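Long-range contact in 4-hydroxybenzoyl-CoA Thioesterase (Pseudomonas sp. CBS3, PDB 1LO7), which hydrolyses 4-hydroxybenzoyl-CoA to 4-hydroxybenzoate and coenzyme A, the last step in converting 4-chlorobenzoate to 4-hydroxybenzoate: residues Q94-V98 with L109-A113. Numbering follows the deposited sequence.
Sequences QRHSV and LVMRA
Segments 94-98 and 109-113 are parts of strands 91-101 and 107-123, which form an antiparallel beta hairpin in the hot dog fold. The segment axes run at 169° and approach to 4.8 Å. H96 and A113 form a hydrogen-bonded pair: H96 N to A113 O is 2.8 Å, A113 N to H96 O 3.0 Å. S97 and R112 follow as a non-hydrogen-bonded pair, with CA atoms 4.6 Å apart. V98, the most covered residue, and M111 form a hydrogen-bonded pair, CA atoms 5.1 Å apart. V98 N donates to M111 O at 2.8 Å. V98 O accepts from V110 N at 2.7 Å and from M111 N at 3.2 Å. V110 and M111 together thus face V98, a classic beta bulge, and V110 turns to phi/psi -100/-51 while its neighbours stay extended.

The V98 side chain (chi1 t) packs its CG2 3.6 Å from M111 SD; M111 is p at chi1, chi2 and chi3. H96, V98, M111 and A113 share the buried face of the sheet. There L31 of helix 25-41 touches H96 and A113. A113 also touches C64 and A66, and M111 touches F68. H96 ND1 is hydrogen-bonded to T82 and NE2 to E115.

On the other face, R112 (chi1 t, chi2 t, chi3 m) brings the edge of its guanidinium to S97 OG. R112 NE donates to S97 OG at 2.8 Å and R112 NH2 to the same S97 OG at 3.3 Å. The R95 guanidinium forms a salt bridge with D114.

The chemistry is two-sided: apolar packing, with a hydrogen-bonded histidine, on the buried face; polar side-chain bonding on the partly exposed one.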
# COMPACT_ATOMS: atom_id res chain seq x y z
N GLN A 94 5.94 21.64 -6.82
CA GLN A 94 5.45 20.81 -7.90
C GLN A 94 3.92 20.68 -7.75
O GLN A 94 3.42 20.19 -6.73
CB GLN A 94 6.12 19.41 -7.91
CG GLN A 94 5.97 18.66 -9.24
CD GLN A 94 6.90 17.44 -9.29
OE1 GLN A 94 7.40 17.06 -10.37
NE2 GLN A 94 7.16 16.84 -8.15
N ARG A 95 3.21 21.13 -8.75
CA ARG A 95 1.76 21.09 -8.72
C ARG A 95 1.22 19.93 -9.54
O ARG A 95 1.70 19.65 -10.65
CB ARG A 95 1.16 22.41 -9.26
CG ARG A 95 -0.37 22.29 -9.50
CD ARG A 95 -1.05 23.64 -9.65
NE ARG A 95 -0.97 24.39 -8.40
CZ ARG A 95 -1.47 25.61 -8.26
NH1 ARG A 95 -2.08 26.24 -9.26
NH2 ARG A 95 -1.35 26.20 -7.09
N HIS A 96 0.19 19.26 -8.98
CA HIS A 96 -0.45 18.15 -9.65
C HIS A 96 -1.97 18.36 -9.69
O HIS A 96 -2.56 18.62 -8.64
CB HIS A 96 -0.21 16.81 -8.98
CG HIS A 96 1.20 16.48 -8.63
ND1 HIS A 96 2.03 15.89 -9.54
CD2 HIS A 96 1.84 16.61 -7.45
CE1 HIS A 96 3.18 15.68 -8.92
NE2 HIS A 96 3.11 16.13 -7.66
N SER A 97 -2.57 18.27 -10.87
CA SER A 97 -4.02 18.40 -10.99
C SER A 97 -4.56 17.05 -11.47
O SER A 97 -4.10 16.53 -12.51
CB SER A 97 -4.41 19.51 -11.93
OG SER A 97 -3.79 20.70 -11.41
N VAL A 98 -5.51 16.47 -10.71
CA VAL A 98 -6.08 15.15 -11.04
C VAL A 98 -7.53 15.30 -11.47
O VAL A 98 -8.37 15.88 -10.76
CB VAL A 98 -6.04 14.20 -9.82
CG1 VAL A 98 -6.57 12.81 -10.22
CG2 VAL A 98 -4.61 14.10 -9.25
N LEU A 109 -12.68 18.02 -12.01
CA LEU A 109 -11.49 18.05 -11.18
C LEU A 109 -11.77 17.12 -10.02
O LEU A 109 -12.84 17.20 -9.41
CB LEU A 109 -11.24 19.50 -10.72
CG LEU A 109 -10.19 19.66 -9.64
CD1 LEU A 109 -8.80 19.42 -10.23
CD2 LEU A 109 -10.25 21.07 -9.05
N VAL A 110 -10.84 16.21 -9.72
CA VAL A 110 -10.99 15.24 -8.63
C VAL A 110 -10.21 15.67 -7.39
O VAL A 110 -10.73 15.72 -6.26
CB VAL A 110 -10.60 13.79 -9.05
CG1 VAL A 110 -10.57 12.88 -7.84
CG2 VAL A 110 -11.61 13.24 -10.04
N MET A 111 -8.93 15.98 -7.61
CA MET A 111 -8.11 16.44 -6.50
C MET A 111 -6.92 17.23 -7.02
O MET A 111 -6.60 17.21 -8.21
CB MET A 111 -7.72 15.31 -5.50
CG MET A 111 -6.71 14.31 -6.02
SD MET A 111 -4.99 14.77 -5.74
CE MET A 111 -4.69 14.81 -3.95
N ARG A 112 -6.29 17.96 -6.12
CA ARG A 112 -5.13 18.74 -6.53
C ARG A 112 -4.14 18.81 -5.38
O ARG A 112 -4.54 18.77 -4.21
CB ARG A 112 -5.54 20.16 -6.95
CG ARG A 112 -4.32 21.02 -7.31
CD ARG A 112 -4.66 22.35 -8.02
NE ARG A 112 -5.09 22.27 -9.44
CZ ARG A 112 -6.25 22.73 -9.97
NH1 ARG A 112 -7.18 23.35 -9.24
NH2 ARG A 112 -6.45 22.58 -11.28
N ALA A 113 -2.84 18.90 -5.71
CA ALA A 113 -1.90 19.02 -4.63
C ALA A 113 -0.68 19.84 -5.08
O ALA A 113 -0.25 19.72 -6.23
CB ALA A 113 -1.39 17.64 -4.15